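Long-range contacts in dihydropyrimidinase (Dictyostelium discoideum, PDB 2FTW), which catalyses the reversible, zinc-dependent hydrolytic ring opening of 5,6-dihydrouracil and 5,6-dihydrothymine, the second step of reductive pyrimidine degradation: residues 231-236 and 255-260; 243-248 and 265-270; 269-274 and 317-322. All coordinates share one frame; numbering follows the deposited sequence.

Contact 1 of 3, residues 231-236 and 255-260; sequences RAIVIA and DVICKH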
ATOM      1  N   ARG A 231      11.075  -8.174 -11.509  1.00 20.31           N
ATOM      2  CA  ARG A 231      12.182  -9.132 -11.549  1.00 20.11           C
ATOM      3  C   ARG A 231      13.511  -8.437 -11.857  1.00 19.78           C
ATOM      4  O   ARG A 231      14.520  -8.680 -11.192  1.00 20.08           O
ATOM      5  CB  ARG A 231      11.857 -10.235 -12.572  1.00 19.87           C
ATOM      6  CG  ARG A 231      12.905 -11.300 -12.760  1.00 20.34           C
ATOM      7  CD  ARG A 231      12.280 -12.636 -13.223  1.00 22.22           C
ATOM      8  NE  ARG A 231      11.184 -12.433 -14.177  1.00 23.74           N
ATOM      9  CZ  ARG A 231      11.305 -12.376 -15.502  1.00 25.47           C
ATOM     10  NH1 ARG A 231      12.482 -12.525 -16.097  1.00 27.46           N
ATOM     11  NH2 ARG A 231      10.232 -12.167 -16.251  1.00 25.25           N
ATOM     12  N   ALA A 232      13.494  -7.546 -12.838  1.00 18.84           N
ATOM     13  CA  ALA A 232      14.667  -6.760 -13.211  1.00 18.73           C
ATOM     14  C   ALA A 232      15.210  -5.881 -12.074  1.00 18.51           C
ATOM     15  O   ALA A 232      16.412  -5.738 -11.923  1.00 17.86           O
ATOM     16  CB  ALA A 232      14.344  -5.892 -14.430  1.00 18.32           C
ATOM     17  N   ILE A 233      14.324  -5.293 -11.275  1.00 18.66           N
ATOM     18  CA  ILE A 233      14.751  -4.541 -10.110  1.00 18.96           C
ATOM     19  C   ILE A 233      15.325  -5.463  -8.999  1.00 19.00           C
ATOM     20  O   ILE A 233      16.310  -5.123  -8.346  1.00 18.87           O
ATOM     21  CB  ILE A 233      13.602  -3.688  -9.531  1.00 19.10           C
ATOM     22  CG1 ILE A 233      13.049  -2.718 -10.590  1.00 19.46           C
ATOM     23  CG2 ILE A 233      14.098  -2.896  -8.348  1.00 18.86           C
ATOM     24  CD1 ILE A 233      11.805  -1.945 -10.128  1.00 19.80           C
ATOM     25  N   VAL A 234      14.711  -6.615  -8.784  1.00 18.63           N
ATOM     26  CA  VAL A 234      15.197  -7.541  -7.740  1.00 19.17           C
ATOM     27  C   VAL A 234      16.620  -8.031  -8.049  1.00 19.46           C
ATOM     28  O   VAL A 234      17.469  -8.129  -7.166  1.00 19.60           O
ATOM     29  CB  VAL A 234      14.216  -8.740  -7.569  1.00 19.02           C
ATOM     30  CG1 VAL A 234      14.888  -9.926  -6.839  1.00 19.55           C
ATOM     31  CG2 VAL A 234      12.965  -8.273  -6.830  1.00 18.43           C
ATOM     32  N   ILE A 235      16.862  -8.356  -9.316  1.00 19.86           N
ATOM     33  CA  ILE A 235      18.185  -8.782  -9.783  1.00 19.88           C
ATOM     34  C   ILE A 235      19.182  -7.626  -9.671  1.00 19.85           C
ATOM     35  O   ILE A 235      20.303  -7.800  -9.199  1.00 20.18           O
ATOM     36  CB  ILE A 235      18.116  -9.287 -11.253  1.00 19.72           C
ATOM     37  CG1 ILE A 235      17.264 -10.566 -11.318  1.00 20.81           C
ATOM     38  CG2 ILE A 235      19.525  -9.527 -11.836  1.00 19.53           C
ATOM     39  CD1 ILE A 235      16.950 -11.036 -12.730  1.00 20.47           C
ATOM     40  N   ALA A 236      18.769  -6.444 -10.106  1.00 19.44           N
ATOM     41  CA  ALA A 236      19.625  -5.265 -10.023  1.00 19.31           C
ATOM     42  C   ALA A 236      19.963  -4.871  -8.584  1.00 19.61           C
ATOM     43  O   ALA A 236      21.104  -4.483  -8.275  1.00 19.04           O
ATOM     44  CB  ALA A 236      18.975  -4.112 -10.743  1.00 19.01           C
ATOM     45  N   ASP A 255       3.666   1.294 -10.015  1.00 22.06           N
ATOM     46  CA  ASP A 255       3.503   0.900  -8.610  1.00 22.57           C
ATOM     47  C   ASP A 255       4.658   0.057  -8.111  1.00 22.05           C
ATOM     48  O   ASP A 255       5.109   0.243  -6.984  1.00 22.79           O
ATOM     49  CB  ASP A 255       2.223   0.064  -8.400  1.00 22.86           C
ATOM     50  CG  ASP A 255       0.920   0.868  -8.577  1.00 25.61           C
ATOM     51  OD1 ASP A 255       0.949   2.130  -8.593  1.00 26.56           O
ATOM     52  OD2 ASP A 255      -0.144   0.200  -8.708  1.00 24.60           O
ATOM     53  N   VAL A 256       5.090  -0.914  -8.910  1.00 21.87           N
ATOM     54  CA  VAL A 256       6.261  -1.735  -8.555  1.00 21.99           C
ATOM     55  C   VAL A 256       7.506  -0.880  -8.310  1.00 21.50           C
ATOM     56  O   VAL A 256       8.223  -1.084  -7.333  1.00 21.33           O
ATOM     57  CB  VAL A 256       6.562  -2.817  -9.636  1.00 21.91           C
ATOM     58  CG1 VAL A 256       7.974  -3.316  -9.527  1.00 22.60           C
ATOM     59  CG2 VAL A 256       5.582  -3.975  -9.526  1.00 21.38           C
ATOM     60  N   ILE A 257       7.769   0.058  -9.214  1.00 21.53           N
ATOM     61  CA  ILE A 257       8.910   0.971  -9.098  1.00 21.52           C
ATOM     62  C   ILE A 257       8.807   1.809  -7.815  1.00 22.05           C
ATOM     63  O   ILE A 257       9.789   1.998  -7.096  1.00 22.37           O
ATOM     64  CB  ILE A 257       9.016   1.904 -10.349  1.00 21.05           C
ATOM     65  CG1 ILE A 257       9.367   1.086 -11.593  1.00 21.51           C
ATOM     66  CG2 ILE A 257      10.073   2.997 -10.144  1.00 21.67           C
ATOM     67  CD1 ILE A 257       9.390   1.878 -12.920  1.00 20.89           C
ATOM     68  N   CYS A 258       7.608   2.305  -7.522  1.00 22.15           N
ATOM     69  CA  CYS A 258       7.393   3.105  -6.319  1.00 22.15           C
ATOM     70  C   CYS A 258       7.672   2.257  -5.080  1.00 22.63           C
ATOM     71  O   CYS A 258       8.377   2.691  -4.170  1.00 23.12           O
ATOM     72  CB  CYS A 258       5.962   3.622  -6.304  1.00 21.89           C
ATOM     73  SG  CYS A 258       5.437   4.422  -4.796  1.00 22.48           S
ATOM     74  N   LYS A 259       7.118   1.045  -5.069  1.00 22.71           N
ATOM     75  CA  LYS A 259       7.307   0.102  -3.980  1.00 23.15           C
ATOM     76  C   LYS A 259       8.784  -0.101  -3.634  1.00 23.02           C
ATOM     77  O   LYS A 259       9.191   0.123  -2.497  1.00 23.21           O
ATOM     78  CB  LYS A 259       6.655  -1.233  -4.337  1.00 23.29           C
ATOM     79  CG  LYS A 259       6.951  -2.388  -3.364  1.00 23.97           C
ATOM     80  CD  LYS A 259       6.523  -3.726  -3.951  1.00 24.19           C
ATOM     81  CE  LYS A 259       7.444  -4.197  -5.086  1.00 25.73           C
ATOM     82  NZ  LYS A 259       7.053  -5.549  -5.627  1.00 26.11           N
ATOM     83  N   HIS A 260       9.568  -0.553  -4.607  1.00 23.06           N
ATOM     84  CA  HIS A 260      11.013  -0.733  -4.429  1.00 23.15           C
ATOM     85  C   HIS A 260      11.786   0.562  -4.089  1.00 23.31           C
ATOM     86  O   HIS A 260      12.709   0.543  -3.265  1.00 22.45           O
ATOM     87  CB  HIS A 260      11.633  -1.332  -5.698  1.00 23.36           C
ATOM     88  CG  HIS A 260      11.271  -2.760  -5.948  1.00 22.89           C
ATOM     89  ND1 HIS A 260      11.855  -3.803  -5.266  1.00 24.04           N
ATOM     90  CD2 HIS A 260      10.422  -3.322  -6.844  1.00 23.34           C
ATOM     91  CE1 HIS A 260      11.358  -4.947  -5.710  1.00 26.04           C
ATOM     92  NE2 HIS A 260      10.489  -4.681  -6.671  1.00 23.69           N
TER

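Contact 2 of 3, residues 243-248 and 265-270; sequences VYIVHV and VRVYGE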
ATOM      1  N   VAL A 243      19.525   0.597 -11.985  1.00 19.26           N
ATOM      2  CA  VAL A 243      18.716   0.107 -13.102  1.00 18.99           C
ATOM      3  C   VAL A 243      17.685   1.170 -13.555  1.00 18.49           C
ATOM      4  O   VAL A 243      17.226   1.974 -12.755  1.00 18.29           O
ATOM      5  CB  VAL A 243      18.020  -1.252 -12.736  1.00 19.15           C
ATOM      6  CG1 VAL A 243      16.977  -1.065 -11.654  1.00 20.05           C
ATOM      7  CG2 VAL A 243      17.405  -1.911 -13.955  1.00 19.60           C
ATOM      8  N   TYR A 244      17.312   1.142 -14.835  1.00 18.50           N
ATOM      9  CA  TYR A 244      16.471   2.199 -15.462  1.00 18.44           C
ATOM     10  C   TYR A 244      15.409   1.528 -16.314  1.00 18.46           C
ATOM     11  O   TYR A 244      15.731   0.834 -17.274  1.00 18.77           O
ATOM     12  CB  TYR A 244      17.373   3.112 -16.300  1.00 18.31           C
ATOM     13  CG  TYR A 244      16.748   4.300 -17.059  1.00 18.41           C
ATOM     14  CD1 TYR A 244      16.048   4.100 -18.250  1.00 19.31           C
ATOM     15  CD2 TYR A 244      16.914   5.614 -16.621  1.00 18.01           C
ATOM     16  CE1 TYR A 244      15.491   5.175 -18.972  1.00 18.34           C
ATOM     17  CE2 TYR A 244      16.379   6.721 -17.360  1.00 17.47           C
ATOM     18  CZ  TYR A 244      15.661   6.481 -18.534  1.00 18.72           C
ATOM     19  OH  TYR A 244      15.116   7.527 -19.299  1.00 18.80           O
ATOM     20  N   ILE A 245      14.146   1.697 -15.936  1.00 18.08           N
ATOM     21  CA  ILE A 245      13.043   1.063 -16.637  1.00 18.60           C
ATOM     22  C   ILE A 245      12.514   1.979 -17.763  1.00 18.41           C
ATOM     23  O   ILE A 245      11.913   3.001 -17.504  1.00 17.29           O
ATOM     24  CB  ILE A 245      11.879   0.708 -15.686  1.00 18.01           C
ATOM     25  CG1 ILE A 245      12.393   0.063 -14.378  1.00 17.86           C
ATOM     26  CG2 ILE A 245      10.916  -0.203 -16.393  1.00 18.21           C
ATOM     27  CD1 ILE A 245      13.131  -1.260 -14.565  1.00 16.90           C
ATOM     28  N   VAL A 246      12.745   1.573 -19.002  1.00 19.18           N
ATOM     29  CA  VAL A 246      12.361   2.359 -20.179  1.00 20.16           C
ATOM     30  C   VAL A 246      10.883   2.145 -20.487  1.00 20.80           C
ATOM     31  O   VAL A 246      10.313   1.102 -20.131  1.00 21.12           O
ATOM     32  CB  VAL A 246      13.214   1.993 -21.439  1.00 20.42           C
ATOM     33  CG1 VAL A 246      14.705   1.998 -21.128  1.00 21.43           C
ATOM     34  CG2 VAL A 246      12.801   0.655 -22.019  1.00 21.25           C
ATOM     35  N   HIS A 247      10.291   3.107 -21.195  1.00 21.33           N
ATOM     36  CA  HIS A 247       8.849   3.127 -21.482  1.00 21.81           C
ATOM     37  C   HIS A 247       7.957   2.391 -20.465  1.00 21.87           C
ATOM     38  O   HIS A 247       7.331   1.373 -20.771  1.00 21.36           O
ATOM     39  CB  HIS A 247       8.541   2.671 -22.915  1.00 22.51           C
ATOM     40  CG  HIS A 247       9.244   1.418 -23.337  1.00 22.93           C
ATOM     41  ND1 HIS A 247       9.129   0.229 -22.652  1.00 24.50           N
ATOM     42  CD2 HIS A 247      10.039   1.166 -24.403  1.00 23.71           C
ATOM     43  CE1 HIS A 247       9.852  -0.696 -23.260  1.00 24.72           C
ATOM     44  NE2 HIS A 247      10.409  -0.155 -24.329  1.00 25.62           N
ATOM     45  N   VAL A 248       7.894   2.947 -19.259  1.00 21.88           N
ATOM     46  CA  VAL A 248       6.952   2.486 -18.245  1.00 22.29           C
ATOM     47  C   VAL A 248       5.561   2.940 -18.692  1.00 22.60           C
ATOM     48  O   VAL A 248       5.251   4.127 -18.645  1.00 22.90           O
ATOM     49  CB  VAL A 248       7.316   3.053 -16.862  1.00 22.40           C
ATOM     50  CG1 VAL A 248       6.296   2.651 -15.805  1.00 22.89           C
ATOM     51  CG2 VAL A 248       8.705   2.582 -16.457  1.00 22.04           C
ATOM     52  N   VAL A 265      15.728   1.186  -3.006  1.00 20.17           N
ATOM     53  CA  VAL A 265      16.333   0.537  -4.178  1.00 19.88           C
ATOM     54  C   VAL A 265      16.660   1.598  -5.237  1.00 19.39           C
ATOM     55  O   VAL A 265      15.902   2.550  -5.422  1.00 18.43           O
ATOM     56  CB  VAL A 265      15.427  -0.588  -4.771  1.00 19.26           C
ATOM     57  CG1 VAL A 265      16.031  -1.198  -6.026  1.00 19.11           C
ATOM     58  CG2 VAL A 265      15.204  -1.681  -3.749  1.00 19.10           C
ATOM     59  N   ARG A 266      17.810   1.428  -5.892  1.00 19.48           N
ATOM     60  CA  ARG A 266      18.296   2.359  -6.923  1.00 19.55           C
ATOM     61  C   ARG A 266      17.717   2.014  -8.308  1.00 19.19           C
ATOM     62  O   ARG A 266      18.362   1.363  -9.141  1.00 18.56           O
ATOM     63  CB  ARG A 266      19.830   2.359  -6.954  1.00 19.92           C
ATOM     64  CG  ARG A 266      20.468   3.430  -7.833  1.00 20.92           C
ATOM     65  CD  ARG A 266      20.077   4.851  -7.431  1.00 23.20           C
ATOM     66  NE  ARG A 266      20.411   5.145  -6.038  1.00 23.72           N
ATOM     67  CZ  ARG A 266      21.618   5.511  -5.601  1.00 23.68           C
ATOM     68  NH1 ARG A 266      22.631   5.637  -6.448  1.00 23.38           N
ATOM     69  NH2 ARG A 266      21.807   5.739  -4.309  1.00 24.10           N
ATOM     70  N   VAL A 267      16.477   2.441  -8.516  1.00 18.66           N
ATOM     71  CA  VAL A 267      15.747   2.210  -9.765  1.00 18.86           C
ATOM     72  C   VAL A 267      15.214   3.563 -10.279  1.00 18.71           C
ATOM     73  O   VAL A 267      14.778   4.424  -9.499  1.00 17.56           O
ATOM     74  CB  VAL A 267      14.589   1.155  -9.598  1.00 18.41           C
ATOM     75  CG1 VAL A 267      13.666   1.527  -8.465  1.00 18.94           C
ATOM     76  CG2 VAL A 267      13.784   0.964 -10.885  1.00 18.00           C
ATOM     77  N   TYR A 268      15.308   3.744 -11.591  1.00 19.12           N
ATOM     78  CA  TYR A 268      14.751   4.912 -12.276  1.00 19.61           C
ATOM     79  C   TYR A 268      13.714   4.426 -13.290  1.00 19.63           C
ATOM     80  O   TYR A 268      13.769   3.286 -13.751  1.00 19.44           O
ATOM     81  CB  TYR A 268      15.853   5.724 -12.958  1.00 20.23           C
ATOM     82  CG  TYR A 268      16.960   6.138 -12.008  1.00 20.88           C
ATOM     83  CD1 TYR A 268      18.029   5.286 -11.741  1.00 20.40           C
ATOM     84  CD2 TYR A 268      16.937   7.373 -11.378  1.00 22.49           C
ATOM     85  CE1 TYR A 268      19.037   5.645 -10.874  1.00 21.68           C
ATOM     86  CE2 TYR A 268      17.965   7.757 -10.494  1.00 22.62           C
ATOM     87  CZ  TYR A 268      19.004   6.882 -10.245  1.00 22.25           C
ATOM     88  OH  TYR A 268      20.031   7.248  -9.393  1.00 23.21           O
ATOM     89  N   GLY A 269      12.765   5.292 -13.610  1.00 19.58           N
ATOM     90  CA  GLY A 269      11.680   4.955 -14.510  1.00 20.16           C
ATOM     91  C   GLY A 269      11.397   6.048 -15.518  1.00 19.96           C
ATOM     92  O   GLY A 269      11.480   7.231 -15.211  1.00 20.35           O
ATOM     93  N   GLU A 270      11.033   5.634 -16.721  1.00 20.47           N
ATOM     94  CA  GLU A 270      10.837   6.541 -17.843  1.00 20.65           C
ATOM     95  C   GLU A 270       9.457   6.332 -18.487  1.00 20.17           C
ATOM     96  O   GLU A 270       9.271   5.402 -19.259  1.00 19.88           O
ATOM     97  CB  GLU A 270      11.931   6.276 -18.856  1.00 20.94           C
ATOM     98  CG  GLU A 270      11.883   7.101 -20.127  1.00 21.18           C
ATOM     99  CD  GLU A 270      12.663   6.414 -21.234  1.00 22.54           C
ATOM    100  OE1 GLU A 270      12.068   5.524 -21.899  1.00 23.04           O
ATOM    101  OE2 GLU A 270      13.871   6.753 -21.411  1.00 23.37           O
TER

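Contact 3 of 3, residues 269-274 and 317-322; sequences GEPIAA and GDLDCV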
ATOM      1  N   GLY A 269      12.765   5.292 -13.610  1.00 19.58           N
ATOM      2  CA  GLY A 269      11.680   4.955 -14.510  1.00 20.16           C
ATOM      3  C   GLY A 269      11.397   6.048 -15.518  1.00 19.96           C
ATOM      4  O   GLY A 269      11.480   7.231 -15.211  1.00 20.35           O
ATOM      5  N   GLU A 270      11.033   5.634 -16.721  1.00 20.47           N
ATOM      6  CA  GLU A 270      10.837   6.541 -17.843  1.00 20.65           C
ATOM      7  C   GLU A 270       9.457   6.332 -18.487  1.00 20.17           C
ATOM      8  O   GLU A 270       9.271   5.402 -19.259  1.00 19.88           O
ATOM      9  CB  GLU A 270      11.931   6.276 -18.856  1.00 20.94           C
ATOM     10  CG  GLU A 270      11.883   7.101 -20.127  1.00 21.18           C
ATOM     11  CD  GLU A 270      12.663   6.414 -21.234  1.00 22.54           C
ATOM     12  OE1 GLU A 270      12.068   5.524 -21.899  1.00 23.04           O
ATOM     13  OE2 GLU A 270      13.871   6.753 -21.411  1.00 23.37           O
ATOM     14  N   PRO A 271       8.479   7.189 -18.157  1.00 20.27           N
ATOM     15  CA  PRO A 271       7.254   7.192 -18.949  1.00 20.74           C
ATOM     16  C   PRO A 271       7.553   7.797 -20.309  1.00 20.73           C
ATOM     17  O   PRO A 271       8.630   8.347 -20.512  1.00 21.20           O
ATOM     18  CB  PRO A 271       6.307   8.100 -18.139  1.00 20.27           C
ATOM     19  CG  PRO A 271       7.213   9.013 -17.399  1.00 20.13           C
ATOM     20  CD  PRO A 271       8.435   8.192 -17.077  1.00 20.65           C
ATOM     21  N   ILE A 272       6.635   7.668 -21.253  1.00 21.59           N
ATOM     22  CA  ILE A 272       6.821   8.285 -22.575  1.00 21.49           C
ATOM     23  C   ILE A 272       5.600   9.109 -22.940  1.00 21.58           C
ATOM     24  O   ILE A 272       4.550   8.975 -22.326  1.00 20.88           O
ATOM     25  CB  ILE A 272       7.180   7.250 -23.673  1.00 21.75           C
ATOM     26  CG1 ILE A 272       6.109   6.156 -23.798  1.00 22.25           C
ATOM     27  CG2 ILE A 272       8.543   6.622 -23.378  1.00 21.45           C
ATOM     28  CD1 ILE A 272       6.134   5.456 -25.130  1.00 22.40           C
ATOM     29  N   ALA A 273       5.765   9.992 -23.923  1.00 21.97           N
ATOM     30  CA  ALA A 273       4.756  10.983 -24.250  1.00 22.30           C
ATOM     31  C   ALA A 273       3.401  10.335 -24.584  1.00 22.51           C
ATOM     32  O   ALA A 273       2.346  10.820 -24.162  1.00 23.21           O
ATOM     33  CB  ALA A 273       5.259  11.890 -25.395  1.00 22.38           C
ATOM     34  N   ALA A 274       3.428   9.220 -25.299  1.00 22.90           N
ATOM     35  CA  ALA A 274       2.202   8.486 -25.645  1.00 22.94           C
ATOM     36  C   ALA A 274       1.435   8.015 -24.405  1.00 23.30           C
ATOM     37  O   ALA A 274       0.208   8.081 -24.355  1.00 23.50           O
ATOM     38  CB  ALA A 274       2.540   7.283 -26.537  1.00 23.05           C
ATOM     39  N   GLY A 317       8.425  12.186  -8.518  1.00 25.47           N
ATOM     40  CA  GLY A 317       9.790  11.752  -8.732  1.00 25.51           C
ATOM     41  C   GLY A 317       9.979  10.253  -8.595  1.00 25.54           C
ATOM     42  O   GLY A 317      11.116   9.779  -8.551  1.00 25.15           O
ATOM     43  N   ASP A 318       8.869   9.510  -8.546  1.00 25.35           N
ATOM     44  CA  ASP A 318       8.915   8.050  -8.568  1.00 25.35           C
ATOM     45  C   ASP A 318       9.097   7.576  -9.992  1.00 24.82           C
ATOM     46  O   ASP A 318       9.503   6.435 -10.221  1.00 25.66           O
ATOM     47  CB  ASP A 318       7.653   7.441  -7.947  1.00 25.61           C
ATOM     48  CG  ASP A 318       7.700   7.444  -6.431  1.00 28.77           C
ATOM     49  OD1 ASP A 318       8.664   6.855  -5.886  1.00 31.94           O
ATOM     50  OD2 ASP A 318       6.796   8.048  -5.780  1.00 31.79           O
ATOM     51  N   LEU A 319       8.731   8.436 -10.939  1.00 23.90           N
ATOM     52  CA  LEU A 319       9.180   8.341 -12.329  1.00 23.40           C
ATOM     53  C   LEU A 319      10.010   9.586 -12.580  1.00 22.76           C
ATOM     54  O   LEU A 319       9.749  10.628 -12.005  1.00 21.55           O
ATOM     55  CB  LEU A 319       8.004   8.253 -13.304  1.00 23.12           C
ATOM     56  CG  LEU A 319       7.199   6.947 -13.249  1.00 22.16           C
ATOM     57  CD1 LEU A 319       6.053   6.978 -14.243  1.00 21.52           C
ATOM     58  CD2 LEU A 319       8.056   5.707 -13.495  1.00 21.77           C
ATOM     59  N   ASP A 320      11.039   9.469 -13.403  1.00 22.68           N
ATOM     60  CA  ASP A 320      12.079  10.495 -13.413  1.00 23.18           C
ATOM     61  C   ASP A 320      11.957  11.459 -14.568  1.00 23.30           C
ATOM     62  O   ASP A 320      11.905  12.663 -14.353  1.00 23.80           O
ATOM     63  CB  ASP A 320      13.466   9.863 -13.396  1.00 22.40           C
ATOM     64  CG  ASP A 320      13.684   9.015 -12.175  1.00 22.75           C
ATOM     65  OD1 ASP A 320      13.211   7.849 -12.170  1.00 21.78           O
ATOM     66  OD2 ASP A 320      14.308   9.524 -11.218  1.00 20.35           O
ATOM     67  N   CYS A 321      11.902  10.925 -15.780  1.00 23.66           N
ATOM     68  CA  CYS A 321      11.989  11.745 -16.988  1.00 24.04           C
ATOM     69  C   CYS A 321      11.202  11.137 -18.151  1.00 23.92           C
ATOM     70  O   CYS A 321      10.966   9.935 -18.185  1.00 25.06           O
ATOM     71  CB  CYS A 321      13.460  11.901 -17.369  1.00 24.05           C
ATOM     72  SG  CYS A 321      14.369  10.324 -17.342  1.00 26.39           S
ATOM     73  N   VAL A 322      10.825  11.971 -19.114  1.00 23.95           N
ATOM     74  CA  VAL A 322       9.966  11.555 -20.226  1.00 23.88           C
ATOM     75  C   VAL A 322      10.762  11.365 -21.518  1.00 24.03           C
ATOM     76  O   VAL A 322      11.478  12.267 -21.940  1.00 23.86           O
ATOM     77  CB  VAL A 322       8.869  12.596 -20.507  1.00 23.46           C
ATOM     78  CG1 VAL A 322       7.790  12.012 -21.417  1.00 23.50           C
ATOM     79  CG2 VAL A 322       8.251  13.095 -19.211  1.00 23.73           C
TER

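Contact 1 of 3, residues 231-236 and 255-260
I233 lays its CG2 methyl over one face of the H260 imidazole, 3.9 Å from the ring centroid and 19° off the ring normal, a CH-pi contact displaced toward the rim. The methyl reaches the ring because CG2 is anti to the backbone N (chi1 -58°). The same torsion puts CG1 beside that N and, with chi2 extended, carries CD1 past the ring, 3.8 Å from CD2 of H260. Farther along, CD1 of I233 packs 4.1 Å from CG1 of V256 and 4.2 Å from CG1 of I257, so one isoleucine reaches three residues of 255-260. These are neighbouring helices on the outside of the (beta/alpha)8 barrel; the short segments run at 25° to each other with axes 10.8 Å apart, and no hydrogen bond joins the two six-residue segments. V234 adds CG2, which comes obliquely to CE1 of H260 at 3.9 Å. Within its own segment, CE of K259 lies over the face opposite I233, and CG1 of V256 sits in plane at the ring edge. N230, one residue before 231-236 on the same helix, supplies the polar link: its OD1 is hydrogen-bonded to NE2 of H260, which helps fix the ring, and to NZ of K259.

Contact 2 of 3, residues 243-248 and 265-270
The Y244 phenol crosses the E270 side chain at a slant, with OE2 in the ring plane at its edge; OH of Y244 donates to OE2 of E270 at 2.6 Å, on the anti side of the carboxylate and 29° out of its plane. The ring reaches this acid with CG anti to the backbone N (chi1 -180°), and ring and carboxylate planes stand 82° apart. OE1 of E270 accepts from the backbone N of H247 at 3.1 Å, so both carboxylate oxygens are engaged across the contact.

Backbone bonds set the parallel register of V243, Y244 and I245 with V267, Y268 and G269; the two strands and helix 251-262 between them form a beta-alpha-beta unit of the (beta/alpha)8 barrel. N of Y268 donates to O of V243 at 2.9 Å, N of I245 meets O of Y268 at 2.7 Å, and O of I245 accepts from N of E270. Farther along, N of V248 reaches O of E270 at 2.8 Å, approaching from above the carbonyl plane.

Apolar contacts line the face bearing V243, I245 and V267: CG2 of V267 touches CG1 of V243 and CG1 of I245, each at 3.9 Å. On the opposite face CD2 of Y244 packs 3.8 Å from CB of Y268.

H247 is a zinc ligand, and OE1 of E270 is also hydrogen-bonded to ND1 of H66, a ligand of the other zinc. E270 is therefore a second-shell residue, tying the backbone at one ligand to the imidazole of another.

Contact 3 of 3, residues 269-274 and 317-322
L319 overlaps the ring of P271, the two pointing opposite ways as they pass: CB of L319 is 3.8 Å from CD of P271, and CD1 of L319 approaches CD and CG of the same ring. The contact joins the stretch following strand 267-269 of the (beta/alpha)8 barrel to the one that leaves helix 306-316 and leads toward the zinc ligand D325. With CG anti to the carbonyl carbon (chi1 -69°) and CD1 anti to CA (chi2 179°), L319 sets CD1 at the proline and turns CD2 to G269, 3.8 Å from its CA. That methyl rests directly on the backbone of G269, which has no side chain to intervene.

Two hydrogen bonds pair G269 with D320. N of D320 donates to O of G269 at 2.9 Å with an angle of 172° at the hydrogen, and N of G269 returns the bond to OD1 of D320 at 3.0 Å, reaching the carboxylate from its anti side. The same OD1 forms a salt bridge with NH1 of R261, which would probably help keep the aspartate charged in this buried place.

Beyond this pair the two segments meet through CA-H...O contacts. CA of E270 makes a bent one with O of C321 at 3.4 Å, while CA of V322 approaches O of P271. I272 occupies the N-cap position of helix 273-277; at the start of that helix CG1 of V322, anti to its backbone N, lies 3.8 Å from N of A273.

How the contacts relate
All three contacts are buried, but contact 1 is the most peripheral: its centre lies about 20 Å from the chain's centre, against about 11 Å and about 8 Å for the centres of contacts 2 and 3. Between its segments contact 1 has only apolar and CH-pi contacts; contact 2 is a hydrogen-bonded strand pair that leads to the metal site; contact 3 joins the segment after strand 267-269 to the loop after helix 306-316 through one reciprocal hydrogen-bonded pair and close packing. Contacts 2 and 3 share G269 and E270. The helices of contact 1 lie against the strands of contact 2, with CD1 of I233 3.6 Å from CG2 of V267. I257 links contacts 1 and 3, its CD1 4.1 Å from CD2 of L319.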